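Local coordinates for protein MHC class I antigen (Ctenopharyngodon idella, PDB 5H5Z) that probably presents short peptides to T cells, holding them in a groove between two helices on a beta sheet, in complex with beta-2-microglobulin, at residues Trp48-Glu53 / Lys166-Gly171; Gln107-Gln111 / Asn152-Leu156; Val79-Gln85 / Tyr114-Phe119. All coordinates share one frame; numbering follows the deposited sequence.

Overall arrangement
All three contacts belong to the peptide-binding platform of the class I heavy chain, an antiparallel sheet roofed by two long helical ridges. Contacts 1 and 3 lie toward opposite ends of the groove, their centres about 38 Å apart, and contact 2 sits between them, with its centre about 22 Å from that of contact 1 and about 23 Å from that of contact 3. Contacts 1 and 2 draw on the same helix, 148-170, while contacts 2 and 3 reach the same sheet, through the neighbouring strands 106-114 and 117-123. Each contact touches the bound peptide: Tyr-167 in contact 1, Tyr-110, Asn-152 and Tyr-155 in contact 2, Val-79 and Arg-82 in contact 3.

Contact 1 of 3, residues Trp48-Glu53 / Lys166-Gly171; sequences WIRQNE and KYVAYG
Tyr-170 OH donates a hydrogen bond of 2.6 Å to Glu-53 OE1, meeting the carboxylate from above its plane. A water joins the same OE1 to Lys-166 NZ, and this lysine also sends a weak bond to Tyr-170 OH, so the negative charge of Glu-53 is probably eased by a nearby positive one. The contact closes one end of the MHC class I peptide-binding groove, where the short helix 47-50 meets the C-terminal turn of helix 148-170. Asn-52 CB sits over the centre of the Tyr-170 ring in a CH-pi contact, 3.3 Å from the centroid, with the stacked amide plane 3° from that of the ring. That amide is held flat by its ND2, which gives a nearly straight bond of 2.8 Å to Trp-48 O; a flat, polar asparagine suits both tasks. Deeper in, Trp-48 turns its indole toward the other helix, CG lying between backbone N and carbonyl carbon (chi1 59°). Gly-171 CA rests over one indole face in a CH-pi contact, and with no side chain it can come this close. Tyr-167, whose OH bonds to Tyr-57 and to the bound peptide's backbone, puts its CB 3.7 Å from Trp-48 CZ3, while Ile-49 CD1 reaches Tyr-167 CE1 at 3.8 Å.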
loop_
_atom_site.group_PDB
_atom_site.type_symbol
_atom_site.label_atom_id
_atom_site.label_comp_id
_atom_site.label_asym_id
_atom_site.label_seq_id
_atom_site.Cartn_x
_atom_site.Cartn_y
_atom_site.Cartn_z
ATOM N N TRP A 48 17.435 0.727 8.393
ATOM C CA TRP A 48 17.810 -0.517 9.079
ATOM C C TRP A 48 18.466 -1.559 8.170
ATOM O O TRP A 48 19.331 -2.302 8.631
ATOM C CB TRP A 48 16.670 -1.106 9.922
ATOM C CG TRP A 48 15.404 -1.437 9.184
ATOM C CD1 TRP A 48 14.254 -0.693 9.156
ATOM C CD2 TRP A 48 15.143 -2.611 8.407
ATOM N NE1 TRP A 48 13.299 -1.324 8.393
ATOM C CE2 TRP A 48 13.820 -2.500 7.915
ATOM C CE3 TRP A 48 15.904 -3.737 8.053
ATOM C CZ2 TRP A 48 13.237 -3.481 7.103
ATOM C CZ3 TRP A 48 15.324 -4.711 7.246
ATOM C CH2 TRP A 48 13.998 -4.573 6.776
ATOM N N ILE A 49 18.067 -1.624 6.897
ATOM C CA ILE A 49 18.741 -2.521 5.953
ATOM C C ILE A 49 20.102 -1.957 5.523
ATOM O O ILE A 49 21.063 -2.717 5.376
ATOM C CB ILE A 49 17.847 -2.964 4.752
ATOM C CG1 ILE A 49 18.481 -4.139 3.995
ATOM C CG2 ILE A 49 17.530 -1.815 3.798
ATOM C CD1 ILE A 49 18.453 -5.453 4.749
ATOM N N ARG A 50 20.182 -0.633 5.360
ATOM C CA ARG A 50 21.436 0.051 5.006
ATOM C C ARG A 50 22.526 -0.171 6.050
ATOM O O ARG A 50 23.694 -0.358 5.709
ATOM C CB ARG A 50 21.224 1.560 4.833
ATOM C CG ARG A 50 20.441 1.969 3.599
ATOM C CD ARG A 50 20.420 3.479 3.440
ATOM N NE ARG A 50 19.559 3.896 2.334
ATOM C CZ ARG A 50 18.303 4.323 2.465
ATOM N NH1 ARG A 50 17.740 4.409 3.666
ATOM N NH2 ARG A 50 17.608 4.673 1.388
ATOM N N GLN A 51 22.134 -0.146 7.319
ATOM C CA GLN A 51 23.088 -0.235 8.423
ATOM C C GLN A 51 23.584 -1.660 8.662
ATOM O O GLN A 51 24.578 -1.871 9.365
ATOM C CB GLN A 51 22.464 0.324 9.701
ATOM C CG GLN A 51 22.290 1.835 9.691
ATOM C CD GLN A 51 21.819 2.391 11.021
ATOM O OE1 GLN A 51 20.976 1.798 11.698
ATOM N NE2 GLN A 51 22.352 3.544 11.397
ATOM N N ASN A 52 22.902 -2.633 8.063
ATOM C CA ASN A 52 23.113 -4.034 8.412
ATOM C C ASN A 52 23.488 -4.974 7.271
ATOM O O ASN A 52 23.922 -6.100 7.514
ATOM C CB ASN A 52 21.907 -4.559 9.178
ATOM C CG ASN A 52 21.840 -4.006 10.582
ATOM O OD1 ASN A 52 22.624 -4.399 11.448
ATOM N ND2 ASN A 52 20.913 -3.082 10.816
ATOM N N GLU A 53 23.311 -4.521 6.035
ATOM C CA GLU A 53 23.804 -5.252 4.875
ATOM C C GLU A 53 24.532 -4.285 3.957
ATOM O O GLU A 53 24.339 -3.068 4.050
ATOM C CB GLU A 53 22.661 -5.954 4.125
ATOM C CG GLU A 53 21.929 -7.034 4.914
ATOM C CD GLU A 53 22.779 -8.257 5.223
ATOM O OE1 GLU A 53 22.336 -9.080 6.047
ATOM O OE2 GLU A 53 23.878 -8.405 4.652
ATOM N N LYS A 166 16.290 -12.132 10.738
ATOM C CA LYS A 166 17.402 -11.184 10.643
ATOM C C LYS A 166 16.908 -9.747 10.475
ATOM O O LYS A 166 17.398 -8.842 11.154
ATOM C CB LYS A 166 18.359 -11.550 9.499
ATOM C CG LYS A 166 19.235 -12.770 9.728
ATOM C CD LYS A 166 19.926 -13.151 8.424
ATOM C CE LYS A 166 21.363 -13.575 8.647
ATOM N NZ LYS A 166 22.235 -12.432 9.046
ATOM N N TYR A 167 15.936 -9.545 9.576
ATOM C CA TYR A 167 15.388 -8.212 9.306
ATOM C C TYR A 167 14.694 -7.622 10.526
ATOM O O TYR A 167 14.819 -6.423 10.799
ATOM C CB TYR A 167 14.416 -8.233 8.110
ATOM C CG TYR A 167 15.028 -8.712 6.803
ATOM C CD1 TYR A 167 16.383 -8.495 6.514
ATOM C CD2 TYR A 167 14.248 -9.366 5.848
ATOM C CE1 TYR A 167 16.941 -8.926 5.320
ATOM C CE2 TYR A 167 14.804 -9.811 4.645
ATOM C CZ TYR A 167 16.147 -9.583 4.389
ATOM O OH TYR A 167 16.708 -10.006 3.205
ATOM N N VAL A 168 13.967 -8.466 11.258
ATOM C CA VAL A 168 13.254 -8.031 12.462
ATOM C C VAL A 168 14.256 -7.533 13.507
ATOM O O VAL A 168 14.028 -6.499 14.130
ATOM C CB VAL A 168 12.309 -9.124 13.018
ATOM C CG1 VAL A 168 11.708 -8.711 14.358
ATOM C CG2 VAL A 168 11.188 -9.400 12.024
ATOM N N ALA A 169 15.376 -8.244 13.662
ATOM C CA ALA A 169 16.446 -7.799 14.559
ATOM C C ALA A 169 17.106 -6.497 14.089
ATOM O O ALA A 169 17.331 -5.586 14.893
ATOM C CB ALA A 169 17.483 -8.898 14.755
ATOM N N TYR A 170 17.409 -6.406 12.794
ATOM C CA TYR A 170 17.954 -5.175 12.208
ATOM C C TYR A 170 17.056 -3.968 12.481
ATOM O O TYR A 170 17.538 -2.903 12.869
ATOM C CB TYR A 170 18.106 -5.290 10.687
ATOM C CG TYR A 170 19.080 -6.321 10.159
ATOM C CD1 TYR A 170 20.100 -6.857 10.957
ATOM C CD2 TYR A 170 18.998 -6.733 8.835
ATOM C CE1 TYR A 170 20.992 -7.788 10.443
ATOM C CE2 TYR A 170 19.881 -7.662 8.312
ATOM C CZ TYR A 170 20.871 -8.186 9.116
ATOM O OH TYR A 170 21.735 -9.103 8.576
ATOM N N GLY A 171 15.753 -4.137 12.266
ATOM C CA GLY A 171 14.814 -3.024 12.366
ATOM C C GLY A 171 13.901 -3.060 13.577
ATOM O O GLY A 171 12.837 -2.451 13.558
HETATM O O HOH W 1 20.336 -1.903 13.409
HETATM O O HOH W 2 24.735 -7.969 9.462
HETATM O O HOH W 3 23.841 -11.219 6.830
#

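Contact 2 of 3, residues Gln107-Gln111 / Asn152-Leu156; sequences QGFYQ and NKGYL
Tyr-110, the residue most buried by this contact, lays its ring beneath the amide of Asn-152, and Leu-156 fills in at the ring's edge. This is helix-on-sheet packing in the MHC class I groove: strand 106-114 belongs to the floor and helix 148-170 forms a wall, the two short segments running at 139° with their axes 8.8 Å apart. The amide of Asn-152 stacks on the Tyr-110 ring with planes 14° apart, and OD1 stands over the ring centre, 3.4 Å above its plane. Asn-152 CG lies anti to its carbonyl carbon (chi1 -76°), which directs the short amide down from the helix; a group both flat and polar can cover an aromatic face and still line a groove, and Asn-152 does pack on a polar side chain of the peptide. Tyr-110 OH, by contrast, hydrogen-bonds to a polar peptide side chain, while its ring also stacks on Tyr-96. Leu-156, branched and apolar, suits the buried layer between helix and floor. Leu-156 CD1 lies at the edge of the Tyr-110 ring, 4.0 Å from Tyr-110 CD2, and Leu-156 CD2 comes 3.6 Å from Phe-109 O. At Gly-108 the absence of a side chain permits a close approach, Gly-108 CA being 5.8 Å from Leu-156 CA. A water ties the backbones nearby, donating to Gln-107 O at 2.9 Å and to Leu-156 O at 2.8 Å.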
loop_
_atom_site.group_PDB
_atom_site.type_symbol
_atom_site.label_atom_id
_atom_site.label_comp_id
_atom_site.label_asym_id
_atom_site.label_seq_id
_atom_site.Cartn_x
_atom_site.Cartn_y
_atom_site.Cartn_z
ATOM N N GLN A 107 3.607 -19.064 8.444
ATOM C CA GLN A 107 2.693 -19.198 7.317
ATOM C C GLN A 107 3.457 -18.724 6.091
ATOM O O GLN A 107 4.481 -18.056 6.214
ATOM C CB GLN A 107 1.431 -18.346 7.518
ATOM C CG GLN A 107 0.590 -18.691 8.745
ATOM C CD GLN A 107 -0.389 -19.833 8.510
ATOM O OE1 GLN A 107 -0.744 -20.147 7.372
ATOM N NE2 GLN A 107 -0.839 -20.454 9.593
ATOM N N GLY A 108 2.969 -19.071 4.907
ATOM C CA GLY A 108 3.565 -18.579 3.679
ATOM C C GLY A 108 2.654 -18.772 2.487
ATOM O O GLY A 108 1.749 -19.612 2.520
ATOM N N PHE A 109 2.892 -17.989 1.439
ATOM C CA PHE A 109 2.095 -18.053 0.211
ATOM C C PHE A 109 2.978 -17.822 -1.013
ATOM O O PHE A 109 4.055 -17.230 -0.906
ATOM C CB PHE A 109 0.971 -17.007 0.250
ATOM C CG PHE A 109 1.468 -15.591 0.291
ATOM C CD1 PHE A 109 1.864 -15.013 1.497
ATOM C CD2 PHE A 109 1.545 -14.830 -0.874
ATOM C CE1 PHE A 109 2.331 -13.707 1.540
ATOM C CE2 PHE A 109 2.007 -13.522 -0.837
ATOM C CZ PHE A 109 2.399 -12.960 0.371
ATOM N N TYR A 110 2.510 -18.284 -2.171
ATOM C CA TYR A 110 3.229 -18.117 -3.432
ATOM C C TYR A 110 2.185 -18.107 -4.549
ATOM O O TYR A 110 1.489 -19.102 -4.765
ATOM C CB TYR A 110 4.242 -19.258 -3.634
ATOM C CG TYR A 110 5.612 -18.807 -4.103
ATOM C CD1 TYR A 110 5.800 -18.274 -5.379
ATOM C CD2 TYR A 110 6.734 -18.939 -3.272
ATOM C CE1 TYR A 110 7.052 -17.857 -5.806
ATOM C CE2 TYR A 110 7.989 -18.531 -3.692
ATOM C CZ TYR A 110 8.145 -17.995 -4.959
ATOM O OH TYR A 110 9.391 -17.591 -5.379
ATOM N N GLN A 111 2.068 -16.976 -5.244
ATOM C CA GLN A 111 0.957 -16.746 -6.185
ATOM C C GLN A 111 1.394 -15.979 -7.426
ATOM O O GLN A 111 2.274 -15.118 -7.359
ATOM C CB GLN A 111 -0.170 -15.965 -5.497
ATOM C CG GLN A 111 -0.781 -16.660 -4.289
ATOM C CD GLN A 111 -1.526 -15.710 -3.368
ATOM O OE1 GLN A 111 -1.660 -14.522 -3.651
ATOM N NE2 GLN A 111 -2.011 -16.235 -2.254
ATOM N N ASN A 152 9.693 -24.027 -3.652
ATOM C CA ASN A 152 9.008 -22.862 -3.121
ATOM C C ASN A 152 8.645 -23.034 -1.646
ATOM O O ASN A 152 8.870 -22.126 -0.850
ATOM C CB ASN A 152 7.746 -22.572 -3.944
ATOM C CG ASN A 152 8.041 -21.933 -5.295
ATOM O OD1 ASN A 152 7.117 -21.530 -5.986
ATOM N ND2 ASN A 152 9.318 -21.827 -5.673
ATOM N N LYS A 153 8.093 -24.194 -1.291
ATOM C CA LYS A 153 7.828 -24.541 0.113
ATOM C C LYS A 153 9.103 -24.501 0.961
ATOM O O LYS A 153 9.095 -23.958 2.075
ATOM C CB LYS A 153 7.147 -25.912 0.211
ATOM C CG LYS A 153 6.901 -26.418 1.626
ATOM C CD LYS A 153 6.460 -27.874 1.603
ATOM C CE LYS A 153 6.362 -28.475 2.997
ATOM N NZ LYS A 153 5.167 -27.986 3.740
ATOM N N GLY A 154 10.191 -25.071 0.438
ATOM C CA GLY A 154 11.488 -25.013 1.115
ATOM C C GLY A 154 11.920 -23.584 1.392
ATOM O O GLY A 154 12.328 -23.249 2.512
ATOM N N TYR A 155 11.829 -22.735 0.369
ATOM C CA TYR A 155 12.129 -21.315 0.525
ATOM C C TYR A 155 11.242 -20.635 1.578
ATOM O O TYR A 155 11.742 -19.923 2.459
ATOM C CB TYR A 155 12.017 -20.564 -0.813
ATOM C CG TYR A 155 12.071 -19.068 -0.617
ATOM C CD1 TYR A 155 13.296 -18.405 -0.485
ATOM C CD2 TYR A 155 10.895 -18.316 -0.501
ATOM C CE1 TYR A 155 13.349 -17.039 -0.268
ATOM C CE2 TYR A 155 10.938 -16.953 -0.279
ATOM C CZ TYR A 155 12.164 -16.319 -0.170
ATOM O OH TYR A 155 12.203 -14.964 0.039
ATOM N N LEU A 156 9.930 -20.842 1.480
ATOM C CA LEU A 156 8.985 -20.152 2.369
ATOM C C LEU A 156 9.167 -20.519 3.840
ATOM O O LEU A 156 9.114 -19.653 4.718
ATOM C CB LEU A 156 7.538 -20.433 1.947
ATOM C CG LEU A 156 7.049 -19.809 0.637
ATOM C CD1 LEU A 156 5.651 -20.323 0.313
ATOM C CD2 LEU A 156 7.065 -18.289 0.693
HETATM O O HOH W 4 6.720 -19.839 6.100
#

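Contact 3 of 3, residues Val79-Gln85 / Tyr114-Phe119; sequences VMERFNQ and YDGEDF
Tyr-114 swings its ring toward helix 55-82 because CG stands opposite the backbone N (chi1 175°), and Val-79 meets it with two methyls, CG1 held between its backbone N and carbonyl carbon (chi1 56°) and CG2 opposite the N. This rotation sets CG2 over the ring face in a CH-pi contact, 3.7 Å from the ring centroid, while CG1 touches CD1 of Tyr-114 at 3.5 Å. Branching at CB lets valine set two methyls on the Tyr-114 ring close to the helix backbone, and CG2 also meets Phe-119 CE1. Gln-85 extends beyond CG to the edge of the same ring, where Tyr-114 OH donates to Gln-85 OE1 at a modelled 2.5 Å, so short that the exact length is doubtful. Here helix 55-82 of the class I peptide-binding groove ends in a Schellman motif, Asn-84 taking positive phi, and lies against the type I' beta turn Tyr-114 to Glu-117 that joins two strands of the floor. Phe-83 slides past Tyr-114 with planes 23° apart but little overlap, its CD2 3.6 Å from Tyr-114 CE2. On the face of the Tyr-114 ring opposite Val-79 CG2 lies Asp-115 CG, toward the rim; Asp-115 OD2 is bridged by a water to Gln-85 NE2 and is hydrogen-bonded to His-90 ND1. Arg-82, bonded through NH1 to Gln-135 and Thr-139, brings that nitrogen to the edge of the Phe-119 ring, 4.0 Å from CZ.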
loop_
_atom_site.group_PDB
_atom_site.type_symbol
_atom_site.label_atom_id
_atom_site.label_comp_id
_atom_site.label_asym_id
_atom_site.label_seq_id
_atom_site.Cartn_x
_atom_site.Cartn_y
_atom_site.Cartn_z
ATOM N N VAL A 79 2.258 -16.956 -21.777
ATOM C CA VAL A 79 0.856 -16.818 -21.365
ATOM C C VAL A 79 0.019 -15.995 -22.363
ATOM O O VAL A 79 -1.122 -16.362 -22.660
ATOM C CB VAL A 79 0.725 -16.328 -19.891
ATOM C CG1 VAL A 79 1.462 -15.018 -19.666
ATOM C CG2 VAL A 79 -0.729 -16.233 -19.448
ATOM N N MET A 80 0.598 -14.917 -22.900
ATOM C CA MET A 80 -0.078 -14.076 -23.911
ATOM C C MET A 80 -0.514 -14.895 -25.122
ATOM O O MET A 80 -1.643 -14.750 -25.618
ATOM C CB MET A 80 0.822 -12.915 -24.374
ATOM C CG MET A 80 1.184 -11.896 -23.300
ATOM S SD MET A 80 2.033 -10.423 -23.920
ATOM C CE MET A 80 3.605 -11.093 -24.460
ATOM N N GLU A 81 0.387 -15.758 -25.586
ATOM C CA GLU A 81 0.129 -16.642 -26.715
ATOM C C GLU A 81 -1.013 -17.612 -26.417
ATOM O O GLU A 81 -1.815 -17.919 -27.296
ATOM C CB GLU A 81 1.400 -17.407 -27.097
ATOM C CG GLU A 81 2.448 -16.547 -27.795
ATOM C CD GLU A 81 3.852 -17.128 -27.722
ATOM O OE1 GLU A 81 4.071 -18.122 -26.993
ATOM O OE2 GLU A 81 4.750 -16.580 -28.396
ATOM N N ARG A 82 -1.090 -18.070 -25.170
ATOM C CA ARG A 82 -2.128 -19.012 -24.755
ATOM C C ARG A 82 -3.521 -18.383 -24.684
ATOM O O ARG A 82 -4.528 -19.067 -24.903
ATOM C CB ARG A 82 -1.731 -19.715 -23.451
ATOM C CG ARG A 82 -0.961 -20.999 -23.722
ATOM C CD ARG A 82 0.250 -21.194 -22.824
ATOM N NE ARG A 82 -0.107 -21.619 -21.477
ATOM C CZ ARG A 82 0.727 -22.215 -20.623
ATOM N NH1 ARG A 82 0.309 -22.545 -19.410
ATOM N NH2 ARG A 82 1.975 -22.497 -20.973
ATOM N N PHE A 83 -3.577 -17.079 -24.418
ATOM C CA PHE A 83 -4.837 -16.334 -24.481
ATOM C C PHE A 83 -5.100 -15.734 -25.864
ATOM O O PHE A 83 -6.088 -15.017 -26.055
ATOM C CB PHE A 83 -4.881 -15.239 -23.412
ATOM C CG PHE A 83 -5.184 -15.750 -22.034
ATOM C CD1 PHE A 83 -6.499 -15.847 -21.587
ATOM C CD2 PHE A 83 -4.155 -16.130 -21.178
ATOM C CE1 PHE A 83 -6.781 -16.314 -20.311
ATOM C CE2 PHE A 83 -4.431 -16.597 -19.901
ATOM C CZ PHE A 83 -5.744 -16.691 -19.467
ATOM N N ASN A 84 -4.216 -16.041 -26.816
ATOM C CA ASN A 84 -4.288 -15.523 -28.188
ATOM C C ASN A 84 -4.220 -13.997 -28.242
ATOM O O ASN A 84 -5.014 -13.347 -28.926
ATOM C CB ASN A 84 -5.536 -16.047 -28.916
ATOM C CG ASN A 84 -5.614 -17.561 -28.926
ATOM O OD1 ASN A 84 -4.612 -18.248 -29.140
ATOM N ND2 ASN A 84 -6.811 -18.092 -28.698
ATOM N N GLN A 85 -3.264 -13.436 -27.507
ATOM C CA GLN A 85 -3.082 -11.990 -27.437
ATOM C C GLN A 85 -1.665 -11.616 -27.873
ATOM O O GLN A 85 -0.724 -11.665 -27.079
ATOM C CB GLN A 85 -3.368 -11.485 -26.015
ATOM C CG GLN A 85 -4.782 -11.763 -25.512
ATOM C CD GLN A 85 -4.912 -11.638 -24.000
ATOM O OE1 GLN A 85 -3.939 -11.802 -23.265
ATOM N NE2 GLN A 85 -6.122 -11.356 -23.529
ATOM N N TYR A 114 -1.978 -13.224 -14.223
ATOM C CA TYR A 114 -1.847 -12.668 -15.555
ATOM C C TYR A 114 -2.954 -11.646 -15.772
ATOM O O TYR A 114 -4.127 -11.925 -15.501
ATOM C CB TYR A 114 -1.923 -13.770 -16.612
ATOM C CG TYR A 114 -1.905 -13.240 -18.028
ATOM C CD1 TYR A 114 -0.769 -12.614 -18.540
ATOM C CD2 TYR A 114 -3.026 -13.356 -18.855
ATOM C CE1 TYR A 114 -0.739 -12.125 -19.832
ATOM C CE2 TYR A 114 -3.006 -12.870 -20.152
ATOM C CZ TYR A 114 -1.863 -12.256 -20.635
ATOM O OH TYR A 114 -1.840 -11.771 -21.921
ATOM N N ASP A 115 -2.570 -10.469 -16.264
ATOM C CA ASP A 115 -3.482 -9.316 -16.392
ATOM C C ASP A 115 -4.316 -9.080 -15.130
ATOM O O ASP A 115 -5.508 -8.776 -15.201
ATOM C CB ASP A 115 -4.359 -9.429 -17.653
ATOM C CG ASP A 115 -3.578 -9.165 -18.929
ATOM O OD1 ASP A 115 -2.511 -8.522 -18.865
ATOM O OD2 ASP A 115 -4.031 -9.593 -20.009
ATOM N N GLY A 116 -3.673 -9.230 -13.972
ATOM C CA GLY A 116 -4.315 -8.971 -12.683
ATOM C C GLY A 116 -5.361 -9.981 -12.239
ATOM O O GLY A 116 -6.168 -9.689 -11.360
ATOM N N GLU A 117 -5.352 -11.163 -12.848
ATOM C CA GLU A 117 -6.248 -12.251 -12.454
ATOM C C GLU A 117 -5.457 -13.508 -12.087
ATOM O O GLU A 117 -4.468 -13.827 -12.748
ATOM C CB GLU A 117 -7.225 -12.572 -13.585
ATOM C CG GLU A 117 -8.291 -11.508 -13.804
ATOM C CD GLU A 117 -9.320 -11.931 -14.833
ATOM O OE1 GLU A 117 -8.927 -12.320 -15.954
ATOM O OE2 GLU A 117 -10.524 -11.873 -14.520
ATOM N N ASP A 118 -5.909 -14.227 -11.056
ATOM C CA ASP A 118 -5.252 -15.472 -10.609
ATOM C C ASP A 118 -4.863 -16.359 -11.784
ATOM O O ASP A 118 -5.665 -16.573 -12.703
ATOM C CB ASP A 118 -6.162 -16.274 -9.674
ATOM C CG ASP A 118 -6.314 -15.641 -8.302
ATOM O OD1 ASP A 118 -5.618 -14.652 -7.995
ATOM O OD2 ASP A 118 -7.138 -16.150 -7.516
ATOM N N PHE A 119 -3.632 -16.862 -11.753
ATOM C CA PHE A 119 -3.150 -17.799 -12.769
ATOM C C PHE A 119 -2.819 -19.144 -12.106
ATOM O O PHE A 119 -3.512 -20.134 -12.344
ATOM C CB PHE A 119 -1.948 -17.210 -13.521
ATOM C CG PHE A 119 -1.507 -18.021 -14.715
ATOM C CD1 PHE A 119 -2.211 -17.965 -15.914
ATOM C CD2 PHE A 119 -0.372 -18.832 -14.644
ATOM C CE1 PHE A 119 -1.802 -18.706 -17.017
ATOM C CE2 PHE A 119 0.046 -19.572 -15.745
ATOM C CZ PHE A 119 -0.667 -19.508 -16.933
HETATM O O HOH W 5 -6.191 -11.322 -20.378
#